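Local atomic coordinates of capsule biosynthesis protein capD (PDB entry 3G9K), a protein that cleaves the poly-gamma-D-glutamate capsule of Bacillus anthracis and links it through an amide bond to meso-diaminopimelic acid of the cell-wall peptidoglycan. Residues I74-G79 with P83-P88. Residues are numbered along the deposited sequence; the frame is centred on the assembly and turned at random.
With GLU (glutamic acid), chain F.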
ATOM      1  N   ILE B  74       7.977  -4.658   4.096  1.00 15.06           N
ATOM      2  CA  ILE B  74       7.173  -3.762   4.917  1.00 15.01           C
ATOM      3  C   ILE B  74       6.567  -2.681   4.030  1.00 14.86           C
ATOM      4  O   ILE B  74       7.141  -2.279   2.995  1.00 16.70           O
ATOM      5  CB  ILE B  74       7.993  -3.160   6.134  1.00 14.18           C
ATOM      6  CG1 ILE B  74       7.147  -2.429   7.154  1.00 15.18           C
ATOM      7  CG2 ILE B  74       9.160  -2.182   5.614  1.00 14.09           C
ATOM      8  CD1 ILE B  74       7.817  -2.215   8.494  1.00 15.23           C
ATOM      9  N   GLY B  75       5.417  -2.178   4.472  1.00 14.49           N
ATOM     10  CA  GLY B  75       4.781  -1.037   3.837  1.00 13.63           C
ATOM     11  C   GLY B  75       3.534  -0.655   4.576  1.00 14.01           C
ATOM     12  O   GLY B  75       3.141  -1.335   5.533  1.00 14.86           O
ATOM     13  N   SER B  76       2.885   0.408   4.091  1.00 15.24           N
ATOM     14  CA  SER B  76       1.679   0.955   4.735  1.00 16.88           C
ATOM     15  C   SER B  76       0.870   1.831   3.810  1.00 16.09           C
ATOM     16  O   SER B  76       1.443   2.559   3.033  1.00 16.46           O
ATOM     17  CB  SER B  76       2.060   1.821   5.935  1.00 15.73           C
ATOM     18  OG  SER B  76       0.903   2.135   6.735  1.00 18.20           O
ATOM     19  N   PRO B  77      -0.461   1.836   3.973  1.00 17.49           N
ATOM     20  CA  PRO B  77      -1.264   2.917   3.480  1.00 18.48           C
ATOM     21  C   PRO B  77      -1.137   4.172   4.379  1.00 19.15           C
ATOM     22  O   PRO B  77      -0.351   4.182   5.340  1.00 20.61           O
ATOM     23  CB  PRO B  77      -2.664   2.323   3.523  1.00 18.44           C
ATOM     24  CG  PRO B  77      -2.612   1.431   4.706  1.00 19.97           C
ATOM     25  CD  PRO B  77      -1.287   0.822   4.647  1.00 17.03           C
ATOM     26  N   GLY B  78      -1.854   5.240   4.039  1.00 19.57           N
ATOM     27  CA  GLY B  78      -1.792   6.488   4.820  1.00 20.51           C
ATOM     28  C   GLY B  78      -1.370   7.755   4.081  1.00 20.95           C
ATOM     29  O   GLY B  78      -1.017   8.726   4.712  1.00 20.62           O
ATOM     30  N   GLY B  79      -1.429   7.753   2.748  1.00 22.18           N
ATOM     31  CA  GLY B  79      -1.285   8.989   1.966  1.00 23.18           C
ATOM     32  C   GLY B  79      -0.004   9.725   2.248  1.00 24.33           C
ATOM     33  O   GLY B  79       1.050   9.111   2.376  1.00 24.73           O
ATOM     34  N   PRO B  83       5.607   7.864   5.062  1.00 22.66           N
ATOM     35  CA  PRO B  83       6.961   7.786   5.621  1.00 23.24           C
ATOM     36  C   PRO B  83       7.081   8.280   7.048  1.00 22.78           C
ATOM     37  O   PRO B  83       7.970   7.850   7.754  1.00 23.30           O
ATOM     38  CB  PRO B  83       7.788   8.623   4.674  1.00 23.15           C
ATOM     39  CG  PRO B  83       6.853   9.545   4.065  1.00 25.31           C
ATOM     40  CD  PRO B  83       5.521   8.847   3.976  1.00 23.42           C
ATOM     41  N   GLN B  84       6.163   9.143   7.472  1.00 22.76           N
ATOM     42  CA  GLN B  84       6.060   9.518   8.904  1.00 23.81           C
ATOM     43  C   GLN B  84       5.591   8.383   9.783  1.00 22.21           C
ATOM     44  O   GLN B  84       5.916   8.329  10.939  1.00 22.10           O
ATOM     45  CB  GLN B  84       5.129  10.705   9.086  1.00 24.35           C
ATOM     46  CG  GLN B  84       5.710  12.004   8.491  1.00 25.51           C
ATOM     47  CD  GLN B  84       4.953  13.200   8.982  1.00 26.91           C
ATOM     48  OE1 GLN B  84       4.216  13.841   8.232  1.00 34.43           O
ATOM     49  NE2 GLN B  84       5.070  13.461  10.259  1.00 27.31           N
ATOM     50  N   ILE B  85       4.770   7.501   9.223  1.00 21.18           N
ATOM     51  CA  ILE B  85       4.339   6.319   9.915  1.00 20.07           C
ATOM     52  C   ILE B  85       5.459   5.298  10.015  1.00 19.37           C
ATOM     53  O   ILE B  85       5.733   4.779  11.114  1.00 20.42           O
ATOM     54  CB  ILE B  85       3.084   5.731   9.206  1.00 19.66           C
ATOM     55  CG1 ILE B  85       1.890   6.690   9.400  1.00 19.92           C
ATOM     56  CG2 ILE B  85       2.759   4.321   9.711  1.00 19.17           C
ATOM     57  CD1 ILE B  85       0.808   6.590   8.359  1.00 19.33           C
ATOM     58  N   LEU B  86       6.138   5.033   8.885  1.00 19.82           N
ATOM     59  CA  LEU B  86       7.137   3.978   8.832  1.00 19.41           C
ATOM     60  C   LEU B  86       8.451   4.288   9.544  1.00 19.46           C
ATOM     61  O   LEU B  86       9.106   3.372  10.049  1.00 17.71           O
ATOM     62  CB  LEU B  86       7.398   3.546   7.378  1.00 19.12           C
ATOM     63  CG  LEU B  86       6.229   2.777   6.714  1.00 18.74           C
ATOM     64  CD1 LEU B  86       6.432   2.598   5.210  1.00 19.13           C
ATOM     65  CD2 LEU B  86       5.964   1.402   7.408  1.00 16.79           C
ATOM     66  N   THR B  87       8.867   5.562   9.566  1.00 19.83           N
ATOM     67  CA  THR B  87      10.213   5.881  10.075  1.00 19.86           C
ATOM     68  C   THR B  87      10.408   5.573  11.565  1.00 19.49           C
ATOM     69  O   THR B  87      11.347   4.868  11.887  1.00 20.93           O
ATOM     70  CB  THR B  87      10.641   7.319   9.716  1.00 19.16           C
ATOM     71  OG1 THR B  87      10.738   7.416   8.314  1.00 19.33           O
ATOM     72  CG2 THR B  87      11.983   7.707  10.356  1.00 19.27           C
ATOM     73  N   PRO B  88       9.515   6.062  12.459  1.00 19.45           N
ATOM     74  CA  PRO B  88       9.654   5.698  13.867  1.00 19.61           C
ATOM     75  C   PRO B  88       9.511   4.174  14.105  1.00 19.37           C
ATOM     76  O   PRO B  88      10.191   3.609  14.955  1.00 19.60           O
ATOM     77  CB  PRO B  88       8.553   6.501  14.564  1.00 20.06           C
ATOM     78  CG  PRO B  88       8.066   7.497  13.601  1.00 20.38           C
ATOM     79  CD  PRO B  88       8.366   6.957  12.236  1.00 19.54           C
TER
HETATM   80  N   GLU F   2      -5.097   9.308   1.306  1.00 49.92           N
HETATM   81  CA  GLU F   2      -4.916   7.893   1.602  1.00 49.25           C
HETATM   82  C   GLU F   2      -4.102   7.163   0.514  1.00 49.42           C
HETATM   83  O   GLU F   2      -4.468   7.253  -0.658  1.00 49.83           O
HETATM   84  CB  GLU F   2      -6.306   7.270   1.753  1.00 48.84           C
HETATM   85  CG  GLU F   2      -6.366   5.763   1.590  1.00 46.35           C
HETATM   86  CD  GLU F   2      -5.721   5.002   2.716  1.00 43.00           C
HETATM   87  OE1 GLU F   2      -4.885   5.574   3.446  1.00 38.39           O
HETATM   88  OE2 GLU F   2      -6.056   3.808   2.826  1.00 38.77           O
HETATM   89  OXT GLU F   2      -3.087   6.467   0.745  1.00 49.27           O
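Leu86 spreads its two methyls along the end of strand 70-75 and the first loop residue beyond it: CD2 lies 4.0 Å from Ile74 CG1 and 4.2 Å from Ser76 CB, while CD1 rests over the CA of Gly75. Ile74 reaches it with CG1 anti to the backbone N (chi1 -169°), and the two side chains run past each other in opposite directions. This apolar part buries the most surface; no hydrogen bond joins the segments. Toward the ligand less surface is covered, though nothing here is open to solvent. Ile85 brings one methyl to each of two oxygens: CG2 beside Ser76 OG, CD1 4.0 Å from Pro77 O. In this gamma-glutamyltransferase-family, Ntn-type enzyme, the turn carrying Gly78 and Gly79 joins strand 70-75 to helix 82-94, close to the nucleophile Thr1. Ser76 OG donates to Pro77 O at 2.8 Å, in the carbonyl plane and on a lone pair, and accepts from Gly148 N. Away from the helix, bound glutamate lies against the turn: Gly78 N gives a weak bond to its OE1 (3.1 Å) and Gly79 N another to OXT (2.9 Å), both strongly bent, at 121° and 127°. Arg169 and Thr1 hydrogen-bond the same ligand, and Pro77 CB borders its side-chain carboxylate, 3.8 Å from OE2.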